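Local coordinates for hydrogenase expression protein (Thiobacillus denitrificans, PDB 3SB1) that is of unknown biochemical function but probably takes part in the expression or maturation of hydrogenase, at residues Ser103-Thr108 and Phe134-Val139. Numbering follows the deposited sequence.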
ATOM      1  N   SER A 103      11.346  -2.781  -3.610  1.00 14.73           N
ATOM      2  CA  SER A 103      10.934  -1.389  -3.755  1.00 16.89           C
ATOM      3  C   SER A 103      10.324  -0.839  -2.457  1.00 17.94           C
ATOM      4  O   SER A 103       9.806  -1.587  -1.641  1.00 17.90           O
ATOM      5  CB  SER A 103       9.886  -1.262  -4.829  1.00 17.74           C
ATOM      6  OG  SER A 103      10.321  -1.787  -6.053  1.00 22.25           O
ATOM      7  N   THR A 104      10.485   0.454  -2.266  1.00 13.50           N
ATOM      8  CA  THR A 104       9.820   1.161  -1.178  1.00 14.44           C
ATOM      9  C   THR A 104       8.928   2.188  -1.866  1.00 13.82           C
ATOM     10  O   THR A 104       9.359   2.873  -2.763  1.00 14.22           O
ATOM     11  CB  THR A 104      10.763   1.854  -0.251  1.00 17.49           C
ATOM     12  OG1 THR A 104      11.701   2.631  -1.016  1.00 19.21           O
ATOM     13  CG2 THR A 104      11.542   0.799   0.562  1.00 22.02           C
ATOM     14  N   LEU A 105       7.668   2.257  -1.445  1.00 13.37           N
ATOM     15  CA  LEU A 105       6.663   3.184  -1.976  1.00 12.61           C
ATOM     16  C   LEU A 105       6.160   3.879  -0.749  1.00 13.47           C
ATOM     17  O   LEU A 105       5.323   3.342  -0.010  1.00 16.52           O
ATOM     18  CB  LEU A 105       5.557   2.490  -2.776  1.00 13.13           C
ATOM     19  CG  LEU A 105       6.148   1.506  -3.809  1.00 18.08           C
ATOM     20  CD1 LEU A 105       6.324   0.121  -3.193  1.00 19.69           C
ATOM     21  CD2 LEU A 105       5.323   1.398  -5.137  1.00 21.58           C
ATOM     22  N   ASP A 106       6.657   5.077  -0.523  1.00 12.79           N
ATOM     23  CA  ASP A 106       6.327   5.807   0.685  1.00 15.28           C
ATOM     24  C   ASP A 106       5.481   7.033   0.397  1.00 13.02           C
ATOM     25  O   ASP A 106       5.871   7.897  -0.405  1.00 14.54           O
ATOM     26  CB  ASP A 106       7.593   6.250   1.403  1.00 15.39           C
ATOM     27  CG  ASP A 106       8.413   5.063   1.937  1.00 24.37           C
ATOM     28  OD1 ASP A 106       7.805   4.066   2.351  1.00 25.27           O
ATOM     29  OD2 ASP A 106       9.656   5.101   1.852  1.00 30.80           O
ATOM     30  N   GLU A 107       4.358   7.136   1.067  1.00 12.05           N
ATOM     31  CA  GLU A 107       3.561   8.350   0.917  1.00 12.34           C
ATOM     32  C   GLU A 107       4.350   9.452   1.661  1.00 13.03           C
ATOM     33  O   GLU A 107       4.907   9.228   2.774  1.00 14.59           O
ATOM     34  CB  GLU A 107       2.160   8.190   1.511  1.00 14.04           C
ATOM     35  CG  GLU A 107       1.216   9.270   1.023  1.00 16.99           C
ATOM     36  CD  GLU A 107      -0.215   8.969   1.217  1.00 26.94           C
ATOM     37  OE1 GLU A 107      -0.509   8.146   2.141  1.00 27.86           O
ATOM     38  OE2 GLU A 107      -1.021   9.539   0.403  1.00 26.25           O
ATOM     39  N   THR A 108       4.420  10.616   1.059  1.00 11.95           N
ATOM     40  CA  THR A 108       5.024  11.780   1.709  1.00 12.78           C
ATOM     41  C   THR A 108       3.989  12.407   2.678  1.00 10.47           C
ATOM     42  O   THR A 108       2.873  11.914   2.868  1.00 12.26           O
ATOM     43  CB  THR A 108       5.472  12.844   0.696  1.00 10.68           C
ATOM     44  OG1 THR A 108       4.327  13.455   0.086  1.00 11.97           O
ATOM     45  CG2 THR A 108       6.369  12.181  -0.370  1.00 12.78           C
ATOM     46  N   PHE A 134      -3.625   8.301  -6.370  1.00 13.21           N
ATOM     47  CA  PHE A 134      -4.360   7.921  -5.198  1.00 13.28           C
ATOM     48  C   PHE A 134      -3.706   6.700  -4.478  1.00 16.18           C
ATOM     49  O   PHE A 134      -3.742   6.594  -3.248  1.00 17.09           O
ATOM     50  CB  PHE A 134      -5.857   7.716  -5.482  1.00 15.01           C
ATOM     51  CG  PHE A 134      -6.504   8.919  -6.077  1.00 15.38           C
ATOM     52  CD1 PHE A 134      -6.706  10.059  -5.297  1.00 17.94           C
ATOM     53  CD2 PHE A 134      -6.894   8.969  -7.421  1.00 18.49           C
ATOM     54  CE1 PHE A 134      -7.281  11.216  -5.831  1.00 18.35           C
ATOM     55  CE2 PHE A 134      -7.485  10.128  -7.937  1.00 20.24           C
ATOM     56  CZ  PHE A 134      -7.673  11.236  -7.164  1.00 18.79           C
ATOM     57  N   VAL A 135      -3.047   5.858  -5.252  1.00 16.71           N
ATOM     58  CA  VAL A 135      -2.262   4.744  -4.702  1.00 17.80           C
ATOM     59  C   VAL A 135      -1.285   4.371  -5.825  1.00 16.08           C
ATOM     60  O   VAL A 135      -1.641   4.434  -7.001  1.00 17.08           O
ATOM     61  CB  VAL A 135      -3.096   3.558  -4.224  1.00 20.92           C
ATOM     62  CG1 VAL A 135      -3.840   2.945  -5.386  1.00 25.30           C
ATOM     63  CG2 VAL A 135      -2.191   2.535  -3.530  1.00 22.90           C
ATOM     64  N   PRO A 136      -0.035   4.018  -5.467  1.00 17.51           N
ATOM     65  CA  PRO A 136       0.875   3.653  -6.549  1.00 16.66           C
ATOM     66  C   PRO A 136       0.404   2.398  -7.273  1.00 17.98           C
ATOM     67  O   PRO A 136      -0.022   1.423  -6.631  1.00 17.05           O
ATOM     68  CB  PRO A 136       2.185   3.390  -5.844  1.00 19.21           C
ATOM     69  CG  PRO A 136       2.133   4.114  -4.567  1.00 20.48           C
ATOM     70  CD  PRO A 136       0.657   4.062  -4.167  1.00 18.95           C
ATOM     71  N   GLU A 137       0.598   2.388  -8.597  1.00 19.43           N
ATOM     72  CA  GLU A 137       0.135   1.272  -9.408  1.00 21.76           C
ATOM     73  C   GLU A 137       0.683  -0.075  -8.930  1.00 17.81           C
ATOM     74  O   GLU A 137       0.019  -1.139  -8.919  1.00 18.66           O
ATOM     75  CB  GLU A 137       0.561   1.511 -10.888  1.00 25.80           C
ATOM     76  CG  GLU A 137      -0.068   0.587 -11.853  1.00 33.93           C
ATOM     77  CD  GLU A 137      -1.582   0.763 -11.909  1.00 43.31           C
ATOM     78  OE1 GLU A 137      -2.057   1.865 -11.533  1.00 48.12           O
ATOM     79  OE2 GLU A 137      -2.297  -0.190 -12.335  1.00 49.16           O
ATOM     80  N   LEU A 138       1.915  -0.037  -8.516  1.00 16.73           N
ATOM     81  CA  LEU A 138       2.598  -1.257  -8.140  1.00 17.35           C
ATOM     82  C   LEU A 138       2.065  -2.040  -6.961  1.00 17.73           C
ATOM     83  O   LEU A 138       2.349  -3.239  -6.858  1.00 20.23           O
ATOM     84  CB  LEU A 138       4.068  -0.929  -7.858  1.00 19.73           C
ATOM     85  CG  LEU A 138       4.964  -0.648  -9.059  1.00 22.87           C
ATOM     86  CD1 LEU A 138       6.258   0.155  -8.690  1.00 27.50           C
ATOM     87  CD2 LEU A 138       5.269  -1.990  -9.770  1.00 30.76           C
ATOM     88  N   VAL A 139       1.326  -1.406  -6.071  0.50 15.60           N
ATOM     89  CA  VAL A 139       0.885  -2.131  -4.890  0.50 16.69           C
ATOM     90  C   VAL A 139      -0.325  -3.016  -5.206  0.50 16.23           C
ATOM     91  O   VAL A 139      -0.511  -4.052  -4.564  0.50 16.68           O
ATOM     92  CB  VAL A 139       0.546  -1.166  -3.758  0.50 15.75           C
ATOM     93  CG1 VAL A 139      -0.696  -0.348  -4.091  0.50 18.40           C
ATOM     94  CG2 VAL A 139       0.324  -1.918  -2.458  0.50 18.09           C
TER
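L105, on strand 102-107, meets P136 and L138 of the loop that follows strand 125-132, and its CA lies 7.4 Å from that of P136. At this separation the segments meet through these three side chains, and the contact is wholly apolar. The loop forms a type I β-turn over P136-V139, with E137 and L138 at its central positions: V139 N donates to P136 O at 3.2 Å. The turn brings P136 and L138 round to the same strand residue.

L105 reaches the loop mainly through its CD2 branch. A chi1 of -49° sets CG beside the backbone N, and from there CD2 runs on to the loop, ending 3.8 Å from P136 CB. The same methyl is also 3.8 Å from L138 CB, so a single carbon bridges both loop residues. The side chains of L105 and P136 pass in opposite directions, and L105 CB lies 4.2 Å from P136 CG. L138 instead crosses L105 at about a right angle, and its CD1 comes within 3.9 Å of L105 CD2.

L105 and P136 are buried, whereas L138 is exposed at the border. Within the sheet L105 also touches V95 and I116 on the two flanking strands, and P136 rests on W114. The loop also meets the second subunit, where V135 packs on V139 and V139 on V93 of that subunit. This is packing of a connecting loop, on its way to helix 143-157, over one face of a five-stranded antiparallel β-sheet.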